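Local coordinates for protein translation initiation inhibitor (Streptococcus pyogenes, PDB 2EWC) that is of unknown function but belongs to the widespread YjgF family and has been named a putative translation initiation inhibitor, at residues R6-E11 / E50-L55; R13-L18 / L27-G32; G44-M49 / E85-R90; V64-L69 / F112-V117. All coordinates share one frame; numbering follows the deposited sequence.

Interaction 1. Residues R6-E11 / E50-L55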
loop_
_atom_site.group_PDB
_atom_site.type_symbol
_atom_site.label_atom_id
_atom_site.label_comp_id
_atom_site.label_asym_id
_atom_site.label_seq_id
_atom_site.Cartn_x
_atom_site.Cartn_y
_atom_site.Cartn_z
ATOM N N ARG B 6 22.966 -16.463 -44.191
ATOM C CA ARG B 6 23.419 -17.224 -43.037
ATOM C C ARG B 6 24.964 -17.260 -42.984
ATOM O O ARG B 6 25.595 -17.722 -43.929
ATOM C CB ARG B 6 22.812 -18.632 -43.092
ATOM C CG ARG B 6 21.268 -18.626 -42.980
ATOM C CD ARG B 6 20.640 -19.952 -43.399
ATOM N NE ARG B 6 19.249 -20.054 -42.941
ATOM C CZ ARG B 6 18.182 -19.708 -43.663
ATOM N NH1 ARG B 6 16.968 -19.842 -43.143
ATOM N NH2 ARG B 6 18.320 -19.238 -44.906
ATOM N N TYR B 7 25.554 -16.767 -41.895
ATOM C CA TYR B 7 27.020 -16.660 -41.761
ATOM C C TYR B 7 27.519 -17.546 -40.638
ATOM O O TYR B 7 26.754 -17.855 -39.731
ATOM C CB TYR B 7 27.430 -15.230 -41.417
ATOM C CG TYR B 7 27.039 -14.178 -42.421
ATOM C CD1 TYR B 7 27.976 -13.657 -43.311
ATOM C CD2 TYR B 7 25.742 -13.667 -42.453
ATOM C CE1 TYR B 7 27.613 -12.662 -44.236
ATOM C CE2 TYR B 7 25.370 -12.684 -43.364
ATOM C CZ TYR B 7 26.303 -12.193 -44.254
ATOM O OH TYR B 7 25.931 -11.218 -45.140
ATOM N N ASP B 8 28.789 -17.948 -40.684
ATOM C CA ASP B 8 29.371 -18.760 -39.614
ATOM C C ASP B 8 28.519 -20.013 -39.307
ATOM O O ASP B 8 28.185 -20.298 -38.146
ATOM C CB ASP B 8 29.514 -17.892 -38.351
ATOM C CG ASP B 8 30.421 -18.516 -37.309
ATOM O OD1 ASP B 8 31.326 -19.290 -37.714
ATOM O OD2 ASP B 8 30.226 -18.228 -36.095
ATOM N N VAL B 9 28.147 -20.737 -40.359
ATOM C CA VAL B 9 27.299 -21.917 -40.253
ATOM C C VAL B 9 28.070 -23.086 -39.659
ATOM O O VAL B 9 29.200 -23.359 -40.055
ATOM C CB VAL B 9 26.731 -22.302 -41.619
ATOM C CG1 VAL B 9 26.026 -23.637 -41.562
ATOM C CG2 VAL B 9 25.769 -21.232 -42.094
ATOM N N ASN B 10 27.460 -23.761 -38.687
ATOM C CA ASN B 10 28.053 -24.947 -38.079
ATOM C C ASN B 10 27.296 -26.188 -38.532
ATOM O O ASN B 10 26.212 -26.473 -38.046
ATOM C CB ASN B 10 28.096 -24.810 -36.542
ATOM C CG ASN B 10 28.876 -25.941 -35.865
ATOM O OD1 ASN B 10 28.866 -27.069 -36.323
ATOM N ND2 ASN B 10 29.526 -25.635 -34.745
ATOM N N GLU B 11 27.892 -26.916 -39.471
ATOM C CA GLU B 11 27.266 -28.080 -40.108
ATOM C C GLU B 11 26.977 -29.243 -39.154
ATOM O O GLU B 11 25.965 -29.913 -39.292
ATOM C CB GLU B 11 28.112 -28.573 -41.310
ATOM C CG GLU B 11 28.304 -27.538 -42.459
ATOM C CD GLU B 11 26.999 -27.145 -43.172
ATOM O OE1 GLU B 11 25.945 -27.766 -42.884
ATOM O OE2 GLU B 11 27.026 -26.211 -44.020
ATOM N N GLU B 50 31.407 -10.377 -30.753
ATOM C CA GLU B 50 32.112 -9.391 -31.569
ATOM C C GLU B 50 32.643 -9.984 -32.876
ATOM O O GLU B 50 32.578 -9.326 -33.927
ATOM C CB GLU B 50 33.279 -8.753 -30.798
ATOM C CG GLU B 50 32.837 -7.842 -29.668
ATOM C CD GLU B 50 33.976 -7.050 -29.057
ATOM O OE1 GLU B 50 35.004 -7.662 -28.654
ATOM O OE2 GLU B 50 33.839 -5.799 -28.986
ATOM N N ARG B 51 33.208 -11.192 -32.795
ATOM C CA ARG B 51 33.722 -11.887 -33.974
ATOM C C ARG B 51 32.610 -12.052 -34.985
ATOM O O ARG B 51 32.793 -11.764 -36.154
ATOM C CB ARG B 51 34.285 -13.274 -33.629
ATOM C CG ARG B 51 34.851 -14.013 -34.862
ATOM C CD ARG B 51 35.365 -15.428 -34.576
ATOM N NE ARG B 51 34.280 -16.326 -34.207
ATOM C CZ ARG B 51 33.470 -16.961 -35.054
ATOM N NH1 ARG B 51 33.610 -16.831 -36.368
ATOM N NH2 ARG B 51 32.496 -17.740 -34.566
ATOM N N ARG B 52 31.455 -12.529 -34.534
ATOM C CA ARG B 52 30.364 -12.799 -35.462
ATOM C C ARG B 52 29.813 -11.505 -36.047
ATOM O O ARG B 52 29.578 -11.429 -37.238
ATOM C CB ARG B 52 29.278 -13.639 -34.801
ATOM C CG ARG B 52 29.583 -15.139 -34.824
ATOM C CD ARG B 52 28.772 -15.850 -33.741
ATOM N NE ARG B 52 28.893 -17.306 -33.813
ATOM C CZ ARG B 52 28.364 -18.152 -32.924
ATOM N NH1 ARG B 52 27.688 -17.698 -31.866
ATOM N NH2 ARG B 52 28.520 -19.469 -33.094
ATOM N N LEU B 53 29.645 -10.496 -35.206
ATOM C CA LEU B 53 29.189 -9.195 -35.636
ATOM C C LEU B 53 30.134 -8.549 -36.667
ATOM O O LEU B 53 29.674 -7.847 -37.582
ATOM C CB LEU B 53 28.981 -8.273 -34.422
ATOM C CG LEU B 53 27.785 -8.581 -33.517
ATOM C CD1 LEU B 53 27.842 -7.725 -32.257
ATOM C CD2 LEU B 53 26.480 -8.348 -34.271
ATOM N N ALA B 54 31.437 -8.781 -36.510
ATOM C CA ALA B 54 32.418 -8.273 -37.456
ATOM C C ALA B 54 32.270 -8.868 -38.875
ATOM O O ALA B 54 32.696 -8.259 -39.848
ATOM C CB ALA B 54 33.858 -8.470 -36.924
ATOM N N LEU B 55 31.651 -10.037 -38.998
ATOM C CA LEU B 55 31.365 -10.615 -40.326
ATOM C C LEU B 55 30.470 -9.717 -41.207
ATOM O O LEU B 55 30.493 -9.802 -42.434
ATOM C CB LEU B 55 30.746 -12.013 -40.177
ATOM C CG LEU B 55 31.674 -13.027 -39.489
ATOM C CD1 LEU B 55 30.944 -14.270 -39.050
ATOM C CD2 LEU B 55 32.853 -13.382 -40.389
HETATM O O HOH W 1 28.954 -21.550 -35.310
#

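Interaction 2. Residues R13-L18 / L27-G32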
loop_
_atom_site.group_PDB
_atom_site.type_symbol
_atom_site.label_atom_id
_atom_site.label_comp_id
_atom_site.label_asym_id
_atom_site.label_seq_id
_atom_site.Cartn_x
_atom_site.Cartn_y
_atom_site.Cartn_z
ATOM N N ARG B 13 26.477 -29.107 -35.749
ATOM C CA ARG B 13 25.476 -28.808 -34.722
ATOM C C ARG B 13 24.113 -28.455 -35.340
ATOM O O ARG B 13 23.081 -28.555 -34.678
ATOM C CB ARG B 13 25.946 -27.688 -33.779
ATOM C CG ARG B 13 27.424 -27.733 -33.298
ATOM C CD ARG B 13 27.906 -29.088 -32.739
ATOM N NE ARG B 13 26.980 -29.678 -31.774
ATOM C CZ ARG B 13 26.655 -29.125 -30.605
ATOM N NH1 ARG B 13 27.168 -27.946 -30.248
ATOM N NH2 ARG B 13 25.794 -29.744 -29.791
ATOM N N GLY B 14 24.101 -28.080 -36.617
ATOM C CA GLY B 14 22.855 -27.671 -37.269
ATOM C C GLY B 14 22.379 -26.305 -36.796
ATOM O O GLY B 14 21.209 -26.138 -36.466
ATOM N N HIS B 15 23.286 -25.331 -36.747
ATOM C CA HIS B 15 22.922 -23.950 -36.414
ATOM C C HIS B 15 23.710 -22.943 -37.251
ATOM O O HIS B 15 24.756 -23.276 -37.820
ATOM C CB HIS B 15 23.059 -23.671 -34.905
ATOM C CG HIS B 15 24.470 -23.685 -34.379
ATOM N ND1 HIS B 15 24.841 -24.410 -33.261
ATOM C CD2 HIS B 15 25.584 -23.022 -34.779
ATOM C CE1 HIS B 15 26.125 -24.202 -33.011
ATOM N NE2 HIS B 15 26.601 -23.369 -33.921
ATOM N N THR B 16 23.211 -21.714 -37.323
ATOM C CA THR B 16 23.903 -20.636 -38.003
ATOM C C THR B 16 24.370 -19.615 -36.964
ATOM O O THR B 16 23.570 -19.168 -36.110
ATOM C CB THR B 16 22.970 -19.959 -39.034
ATOM O OG1 THR B 16 22.629 -20.910 -40.057
ATOM C CG2 THR B 16 23.630 -18.751 -39.659
ATOM N N GLY B 17 25.652 -19.251 -37.028
ATOM C CA GLY B 17 26.252 -18.364 -36.031
ATOM C C GLY B 17 25.604 -16.990 -36.035
ATOM O O GLY B 17 25.368 -16.405 -34.986
ATOM N N LEU B 18 25.321 -16.480 -37.227
ATOM C CA LEU B 18 24.667 -15.195 -37.371
ATOM C C LEU B 18 23.763 -15.232 -38.606
ATOM O O LEU B 18 24.236 -15.510 -39.726
ATOM C CB LEU B 18 25.705 -14.078 -37.555
ATOM C CG LEU B 18 25.087 -12.697 -37.794
ATOM C CD1 LEU B 18 24.604 -12.119 -36.479
ATOM C CD2 LEU B 18 26.047 -11.748 -38.471
ATOM N N LEU B 27 22.080 -13.663 -33.516
ATOM C CA LEU B 27 23.255 -14.413 -33.071
ATOM C C LEU B 27 22.864 -15.712 -32.381
ATOM O O LEU B 27 22.046 -15.718 -31.451
ATOM C CB LEU B 27 24.099 -13.556 -32.128
ATOM C CG LEU B 27 24.826 -12.359 -32.773
ATOM C CD1 LEU B 27 24.610 -11.051 -31.983
ATOM C CD2 LEU B 27 26.275 -12.681 -32.876
ATOM N N ASN B 28 23.421 -16.813 -32.871
ATOM C CA ASN B 28 23.379 -18.088 -32.177
ATOM C C ASN B 28 24.048 -17.898 -30.785
ATOM O O ASN B 28 24.708 -16.871 -30.546
ATOM C CB ASN B 28 24.115 -19.119 -33.028
ATOM C CG ASN B 28 23.906 -20.539 -32.560
ATOM O OD1 ASN B 28 22.890 -21.154 -32.852
ATOM N ND2 ASN B 28 24.885 -21.078 -31.849
ATOM N N TYR B 29 23.843 -18.833 -29.850
ATOM C CA TYR B 29 24.492 -18.713 -28.533
ATOM C C TYR B 29 26.004 -18.560 -28.743
ATOM O O TYR B 29 26.594 -19.211 -29.613
ATOM C CB TYR B 29 24.176 -19.912 -27.609
ATOM C CG TYR B 29 24.723 -21.235 -28.102
ATOM C CD1 TYR B 29 26.033 -21.624 -27.805
ATOM C CD2 TYR B 29 23.929 -22.098 -28.875
ATOM C CE1 TYR B 29 26.544 -22.852 -28.264
ATOM C CE2 TYR B 29 24.418 -23.309 -29.334
ATOM C CZ TYR B 29 25.730 -23.686 -29.024
ATOM O OH TYR B 29 26.234 -24.888 -29.483
ATOM N N CYS B 30 26.605 -17.668 -27.965
ATOM C CA CYS B 30 28.026 -17.389 -28.020
ATOM C C CYS B 30 28.705 -17.869 -26.758
ATOM O O CYS B 30 28.246 -17.616 -25.656
ATOM C CB CYS B 30 28.279 -15.894 -28.161
ATOM S SG CYS B 30 27.602 -15.171 -29.645
ATOM N N VAL B 31 29.848 -18.503 -26.956
ATOM C CA VAL B 31 30.564 -19.212 -25.936
ATOM C C VAL B 31 32.056 -19.012 -26.218
ATOM O O VAL B 31 32.448 -18.952 -27.379
ATOM C CB VAL B 31 30.126 -20.708 -26.001
ATOM C CG1 VAL B 31 31.233 -21.627 -26.543
ATOM C CG2 VAL B 31 29.654 -21.155 -24.685
ATOM N N GLY B 32 32.875 -18.864 -25.175
ATOM C CA GLY B 32 34.322 -18.661 -25.345
ATOM C C GLY B 32 35.135 -18.921 -24.085
ATOM O O GLY B 32 34.585 -18.920 -22.972
#

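Interaction 3. Residues G44-M49 / E85-R90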
loop_
_atom_site.group_PDB
_atom_site.type_symbol
_atom_site.label_atom_id
_atom_site.label_comp_id
_atom_site.label_asym_id
_atom_site.label_seq_id
_atom_site.Cartn_x
_atom_site.Cartn_y
_atom_site.Cartn_z
ATOM N N GLY B 44 35.054 -14.299 -23.049
ATOM C CA GLY B 44 35.107 -15.210 -24.172
ATOM C C GLY B 44 33.800 -15.214 -24.956
ATOM O O GLY B 44 33.812 -15.226 -26.177
ATOM N N ALA B 45 32.664 -15.202 -24.266
ATOM C CA ALA B 45 31.401 -15.206 -24.979
ATOM C C ALA B 45 31.267 -13.909 -25.790
ATOM O O ALA B 45 30.857 -13.948 -26.943
ATOM C CB ALA B 45 30.268 -15.362 -24.029
ATOM N N PHE B 46 31.627 -12.772 -25.187
ATOM C CA PHE B 46 31.493 -11.480 -25.845
ATOM C C PHE B 46 32.504 -11.315 -26.997
ATOM O O PHE B 46 32.223 -10.590 -27.959
ATOM C CB PHE B 46 31.645 -10.323 -24.853
ATOM C CG PHE B 46 30.461 -10.132 -23.920
ATOM C CD1 PHE B 46 29.162 -10.369 -24.341
ATOM C CD2 PHE B 46 30.658 -9.638 -22.632
ATOM C CE1 PHE B 46 28.074 -10.159 -23.481
ATOM C CE2 PHE B 46 29.571 -9.423 -21.770
ATOM C CZ PHE B 46 28.284 -9.687 -22.200
ATOM N N ASP B 47 33.673 -11.962 -26.883
ATOM C CA ASP B 47 34.640 -12.017 -27.991
ATOM C C ASP B 47 34.028 -12.745 -29.199
ATOM O O ASP B 47 34.218 -12.290 -30.341
ATOM C CB ASP B 47 35.930 -12.740 -27.602
ATOM C CG ASP B 47 36.805 -11.964 -26.603
ATOM O OD1 ASP B 47 36.625 -10.731 -26.411
ATOM O OD2 ASP B 47 37.725 -12.611 -26.024
ATOM N N GLU B 48 33.325 -13.865 -28.973
ATOM C CA GLU B 48 32.626 -14.550 -30.074
ATOM C C GLU B 48 31.540 -13.658 -30.678
ATOM O O GLU B 48 31.423 -13.576 -31.911
ATOM C CB GLU B 48 32.015 -15.902 -29.676
ATOM C CG GLU B 48 32.707 -17.160 -30.297
ATOM C CD GLU B 48 31.722 -18.313 -30.689
ATOM O OE1 GLU B 48 30.804 -18.722 -29.890
ATOM O OE2 GLU B 48 31.900 -18.849 -31.810
HETATM N N MSE B 49 30.762 -12.992 -29.812
HETATM C CA MSE B 49 29.708 -12.079 -30.249
HETATM C C MSE B 49 30.294 -10.994 -31.176
HETATM O O MSE B 49 29.747 -10.745 -32.258
HETATM C CB MSE B 49 28.969 -11.461 -29.054
HETATM C CG MSE B 49 27.833 -10.518 -29.428
HETATM SE SE MSE B 49 26.793 -9.906 -28.054
HETATM C CE MSE B 49 27.988 -9.131 -27.006
ATOM N N GLU B 85 32.594 -2.261 -19.052
ATOM C CA GLU B 85 33.917 -2.116 -19.674
ATOM C C GLU B 85 33.924 -2.296 -21.204
ATOM O O GLU B 85 34.711 -1.659 -21.904
ATOM C CB GLU B 85 34.921 -3.069 -19.018
ATOM C CG GLU B 85 35.249 -2.730 -17.541
ATOM C CD GLU B 85 36.236 -3.723 -16.906
ATOM O OE1 GLU B 85 36.745 -4.593 -17.666
ATOM O OE2 GLU B 85 36.497 -3.644 -15.669
ATOM N N ARG B 86 33.051 -3.147 -21.728
ATOM C CA ARG B 86 33.075 -3.465 -23.163
ATOM C C ARG B 86 32.043 -2.768 -24.059
ATOM O O ARG B 86 32.287 -2.607 -25.265
ATOM C CB ARG B 86 33.047 -4.978 -23.360
ATOM C CG ARG B 86 34.331 -5.583 -22.838
ATOM C CD ARG B 86 34.356 -7.037 -23.090
ATOM N NE ARG B 86 34.515 -7.323 -24.503
ATOM C CZ ARG B 86 34.930 -8.490 -24.965
ATOM N NH1 ARG B 86 35.237 -9.467 -24.116
ATOM N NH2 ARG B 86 35.037 -8.682 -26.266
ATOM N N PHE B 87 30.916 -2.351 -23.479
ATOM C CA PHE B 87 29.836 -1.675 -24.220
ATOM C C PHE B 87 29.888 -0.134 -24.154
ATOM O O PHE B 87 29.186 0.539 -24.912
ATOM C CB PHE B 87 28.464 -2.159 -23.747
ATOM C CG PHE B 87 28.085 -3.517 -24.248
ATOM C CD1 PHE B 87 28.648 -4.666 -23.691
ATOM C CD2 PHE B 87 27.136 -3.652 -25.261
ATOM C CE1 PHE B 87 28.278 -5.937 -24.129
ATOM C CE2 PHE B 87 26.758 -4.921 -25.733
ATOM C CZ PHE B 87 27.323 -6.072 -25.162
ATOM N N ASN B 88 30.682 0.417 -23.229
ATOM C CA ASN B 88 30.997 1.862 -23.208
ATOM C C ASN B 88 29.774 2.792 -23.230
ATOM O O ASN B 88 29.640 3.641 -24.121
ATOM C CB ASN B 88 31.895 2.223 -24.396
ATOM C CG ASN B 88 33.034 1.237 -24.598
ATOM O OD1 ASN B 88 33.993 1.199 -23.808
ATOM N ND2 ASN B 88 32.948 0.448 -25.681
ATOM N N GLY B 89 28.866 2.612 -22.283
ATOM C CA GLY B 89 27.722 3.501 -22.170
ATOM C C GLY B 89 26.595 3.269 -23.159
ATOM O O GLY B 89 25.559 3.939 -23.067
ATOM N N ARG B 90 26.780 2.349 -24.110
ATOM C CA ARG B 90 25.699 1.960 -25.021
ATOM C C ARG B 90 25.290 0.498 -24.829
ATOM O O ARG B 90 25.970 -0.421 -25.302
ATOM C CB ARG B 90 26.091 2.266 -26.472
ATOM C CG ARG B 90 26.202 3.760 -26.754
ATOM C CD ARG B 90 26.866 4.051 -28.077
ATOM N NE ARG B 90 27.244 5.459 -28.205
ATOM C CZ ARG B 90 28.408 5.960 -27.802
ATOM N NH1 ARG B 90 29.313 5.168 -27.225
ATOM N NH2 ARG B 90 28.683 7.255 -27.970
#

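Interaction 4. Residues V64-L69 / F112-V117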
loop_
_atom_site.group_PDB
_atom_site.type_symbol
_atom_site.label_atom_id
_atom_site.label_comp_id
_atom_site.label_asym_id
_atom_site.label_seq_id
_atom_site.Cartn_x
_atom_site.Cartn_y
_atom_site.Cartn_z
ATOM N N VAL B 64 21.006 -4.793 -29.904
ATOM C CA VAL B 64 19.775 -4.250 -29.337
ATOM C C VAL B 64 19.207 -5.086 -28.189
ATOM O O VAL B 64 18.544 -4.538 -27.296
ATOM C CB VAL B 64 18.669 -3.962 -30.422
ATOM C CG1 VAL B 64 19.185 -2.976 -31.480
ATOM C CG2 VAL B 64 18.148 -5.239 -31.092
ATOM N N GLN B 65 19.483 -6.387 -28.188
ATOM C CA GLN B 65 18.895 -7.290 -27.185
ATOM C C GLN B 65 19.815 -8.476 -26.966
ATOM O O GLN B 65 20.426 -8.956 -27.908
ATOM C CB GLN B 65 17.475 -7.760 -27.595
ATOM C CG GLN B 65 16.650 -8.333 -26.440
ATOM C CD GLN B 65 16.953 -9.807 -26.182
ATOM O OE1 GLN B 65 17.413 -10.509 -27.079
ATOM N NE2 GLN B 65 16.697 -10.281 -24.948
HETATM N N MSE B 66 19.913 -8.935 -25.721
HETATM C CA MSE B 66 20.858 -9.989 -25.349
HETATM C C MSE B 66 20.185 -10.883 -24.333
HETATM O O MSE B 66 19.604 -10.386 -23.384
HETATM C CB MSE B 66 22.080 -9.355 -24.693
HETATM C CG MSE B 66 23.421 -9.779 -25.260
HETATM SE SE MSE B 66 24.832 -8.734 -24.773
HETATM C CE MSE B 66 24.443 -8.349 -23.092
ATOM N N ASP B 67 20.245 -12.197 -24.539
ATOM C CA ASP B 67 19.807 -13.156 -23.525
ATOM C C ASP B 67 21.073 -13.754 -22.912
ATOM O O ASP B 67 21.934 -14.217 -23.652
ATOM C CB ASP B 67 18.948 -14.259 -24.152
ATOM C CG ASP B 67 17.515 -13.827 -24.378
ATOM O OD1 ASP B 67 17.146 -12.724 -23.932
ATOM O OD2 ASP B 67 16.734 -14.588 -24.996
ATOM N N CYS B 68 21.199 -13.707 -21.589
ATOM C CA CYS B 68 22.413 -14.210 -20.926
ATOM C C CYS B 68 22.099 -15.465 -20.142
ATOM O O CYS B 68 21.193 -15.466 -19.301
ATOM C CB CYS B 68 23.004 -13.143 -20.011
ATOM S SG CYS B 68 23.035 -11.485 -20.786
ATOM N N LEU B 69 22.813 -16.549 -20.433
ATOM C CA LEU B 69 22.518 -17.834 -19.789
ATOM C C LEU B 69 23.622 -18.175 -18.785
ATOM O O LEU B 69 24.785 -18.270 -19.159
ATOM C CB LEU B 69 22.387 -18.964 -20.828
ATOM C CG LEU B 69 21.333 -18.895 -21.954
ATOM C CD1 LEU B 69 21.317 -20.193 -22.797
ATOM C CD2 LEU B 69 19.950 -18.627 -21.428
ATOM N N PHE B 112 28.654 -20.176 -18.856
ATOM C CA PHE B 112 28.020 -18.986 -19.412
ATOM C C PHE B 112 27.890 -19.047 -20.933
ATOM O O PHE B 112 28.798 -19.524 -21.622
ATOM C CB PHE B 112 28.830 -17.754 -18.997
ATOM C CG PHE B 112 28.268 -16.458 -19.500
ATOM C CD1 PHE B 112 27.213 -15.832 -18.831
ATOM C CD2 PHE B 112 28.776 -15.876 -20.655
ATOM C CE1 PHE B 112 26.676 -14.624 -19.301
ATOM C CE2 PHE B 112 28.246 -14.675 -21.144
ATOM C CZ PHE B 112 27.196 -14.041 -20.446
ATOM N N GLN B 113 26.750 -18.585 -21.440
ATOM C CA GLN B 113 26.530 -18.412 -22.876
ATOM C C GLN B 113 25.773 -17.118 -23.041
ATOM O O GLN B 113 25.115 -16.672 -22.102
ATOM C CB GLN B 113 25.692 -19.534 -23.473
ATOM C CG GLN B 113 26.329 -20.918 -23.447
ATOM C CD GLN B 113 25.466 -21.954 -24.168
ATOM O OE1 GLN B 113 24.284 -21.724 -24.412
ATOM N NE2 GLN B 113 26.053 -23.113 -24.489
ATOM N N VAL B 114 25.880 -16.505 -24.220
ATOM C CA VAL B 114 25.077 -15.335 -24.519
ATOM C C VAL B 114 24.571 -15.406 -25.965
ATOM O O VAL B 114 25.207 -15.996 -26.817
ATOM C CB VAL B 114 25.836 -14.020 -24.190
ATOM C CG1 VAL B 114 27.067 -13.786 -25.133
ATOM C CG2 VAL B 114 24.886 -12.850 -24.184
ATOM N N ASP B 115 23.383 -14.870 -26.217
ATOM C CA ASP B 115 22.931 -14.686 -27.581
ATOM C C ASP B 115 22.367 -13.280 -27.711
ATOM O O ASP B 115 22.408 -12.503 -26.757
ATOM C CB ASP B 115 21.941 -15.792 -27.990
ATOM C CG ASP B 115 20.508 -15.529 -27.532
ATOM O OD1 ASP B 115 19.578 -16.160 -28.104
ATOM O OD2 ASP B 115 20.283 -14.697 -26.621
ATOM N N GLY B 116 21.849 -12.924 -28.879
ATOM C CA GLY B 116 21.270 -11.598 -29.036
ATOM C C GLY B 116 20.750 -11.294 -30.418
ATOM O O GLY B 116 20.855 -12.119 -31.340
ATOM N N VAL B 117 20.180 -10.094 -30.533
ATOM C CA VAL B 117 19.745 -9.516 -31.782
ATOM C C VAL B 117 20.571 -8.224 -31.995
ATOM O O VAL B 117 20.772 -7.463 -31.060
ATOM C CB VAL B 117 18.213 -9.180 -31.739
ATOM C CG1 VAL B 117 17.723 -8.729 -33.097
ATOM C CG2 VAL B 117 17.377 -10.393 -31.243
HETATM O O HOH W 2 18.088 -12.935 -27.531
#

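Interaction 1. Residues R6-E11 / E50-L55
D8 sits at the corner where strand 5-10 changes direction, and its side chain points at the last turns of helix 38-54. Its CB lies 4.0 Å from CD1 of L55. From there CG runs anti to the backbone N (chi1 -165°), which carries the carboxylate in between two arginines of the helix. OD2 takes both bonds. R52 NE reaches D8 OD2 at 2.8 Å, nearly along the C-O axis and almost straight at 172°. R51 NH2 also reaches D8 OD2 at 2.8 Å, but from above the carboxylate plane and more bent. R51 arrives by a bend at chi3, while R52 comes in extended from CG to NE. R52 is gripped further: its NH1 bonds to Y29 O, and a water joins its NH2 to the carbonyl O of D8. E48 forms a second salt bridge with R51. The same CD1 of L55 also packs 4.3 Å from CB of Y7, whose hydroxyl bonds to E20. Two cationic groups on one oxygen would probably keep D8 ionised. The arrangement is a surface salt-bridge network that ties the outermost strand of this chain's sheet to the C-terminal end of the helix packed on it.

Interaction 2. Residues R13-L18 / L27-G32
The two strands run antiparallel but make close backbone contact at one end, where L18 faces L27 in a non-hydrogen-bonded pair and N28 N donates to G17 O at 2.9 Å, from above the carbonyl plane. The same oxygen also receives a CA-H...O contact from L27. The two leucines lie side by side and point the same way, with CD1 of L18 3.7 Å from CG of L27. Both leucines point to the face that carries helix 38-54, where L27 touches L53. At G17 the chain turns a corner; toward R13 the backbones part and side chains make the contact. This is the hairpin of strands 15-21 and 24-30. Its first strand bulges twice against strand 5-10: G17 and L18 both face Y7 in a classic bulge, and G14 and H15 both face N10 in a G1 bulge. N28 CG is anti to its backbone N (chi1 -168°), so the amide crosses to H15. There ND2 of N28 stands 3.4 Å above the H15 ring plane, over its centre, with the amide and ring planes 31° apart. OD1 of N28 turns toward CB of H15 and accepts a bond from the backbone N of R94 of the second subunit. H15 ND1 is buried without a polar partner. Y29 crosses H15 at about a right angle, with ring planes 77° apart, and its OH lies 3.6 Å from CE1 of H15. R13 folds back with bends at chi2 and chi3, so that its NH1 lies 3.3 Å from Y29 OH. The strongest partner of that guanidinium is E80 of the second subunit.

Interaction 3. Residues G44-M49 / E85-R90
Two aromatic rings and a selenomethionine make the tight side of this helix-to-helix contact. F87 turns its edge to the face of F46 in a T-shaped pair, with centroids 5.6 Å apart and planes at 79°. CE1 of F87 stands over the centre of the F46 ring. M49 meets F87 tip to tip: its chain leaves the helix with CG anti to the backbone N, bends at chi3, and places CE 3.6 Å from CZ of F87. All three residues are buried.

The outer side is polar and more open. D47 is exposed, and its CB points away from the other helix, yet the carboxylate bends back to meet R86. R86 NH2 donates to D47 OD1 at 2.6 Å, using the anti lone pair of that oxygen, and R86 NH1 adds a weak bond to the same atom. One oxygen thus takes both nitrogens, with the carboxylate and guanidinium planes 49° apart. A bend at chi3 of R86 (71°) brings the guanidinium across the helix surface, where CB of F46 lies over the centre of one face, 3.7 Å above the plane. One guanidinium face thus rests on CB of F46 while the edge serves the salt bridge. E50 holds R86 NH2 in a second salt bridge.

Past F87 the chain leaves the helix at N88 and makes a type I' turn to R90. The contact joins the middle of helix 38-54 to the C-terminal end of helix 76-87. Beneath them lie M66 of strand 63-70, which touches F46, M49 and F87, and V114 of strand 112-119, which packs on F46.

Interaction 4. Residues V64-L69 / F112-V117
Strands 63-70 and 112-119 are antiparallel neighbours inside the mixed sheet, with 24-30 beside 112-119 and 93-98 beside 63-70. The hydrogen-bonded pairs are Q65 with V117, D67 with D115 and L69 with Q113. L69 N donates to Q113 O at 2.8 Å, and D115 N to D67 O at 3.0 Å. At one end V64 and Q65 both face V117, a classic bulge: V64 N bonds V117 O at 2.9 Å, while the bond from Q65 N is weak. M66 pairs with G116, which has no side chain, and CG of M66 packs 3.6 Å from CG2 of V114. M66, C68 and V114 lie on the apolar face under the two helices. The other face is mixed: V117 and L69 share it with Q65, D67, Q113 and D115. Q65 bends at chi2, so its NE2 donates to D67 OD1 at 2.7 Å, close to straight but from above the carboxylate plane. A water lies within hydrogen-bonding reach of Q65 OE1 and D115 OD2, though the place of OD2 is less certain. The carboxylates of D67 and D115 point the same way, side by side. K95 bridges to D67 OD1, and K95 of the second subunit to D67 OD2 and D115 OD1. The lysines probably offset the repulsion of two buried acids and tie this face to the subunit interface.

Interactions 2 and 4 join strands of one sheet, and interaction 1 fastens its outermost strand within the chain to helix 38-54. Interaction 3 sits on the helical layer over the sheet. Y7 N to L18 O (2.8 Å) joins interaction 1 to interaction 2, and L27 N to G116 O (2.9 Å) carries the sheet on to interaction 4. Helix 38-54 serves interactions 1 and 3, whose centres are about 16 Å apart. The salt bridge from E50 OE1 to R86 NH2 (2.6 Å) spans them. M66 SE of interaction 4 reaches up to F87 CZ of interaction 3 at 3.7 Å. Interactions 1, 2 and 4 also touch the second subunit, and 3 and 4 the third.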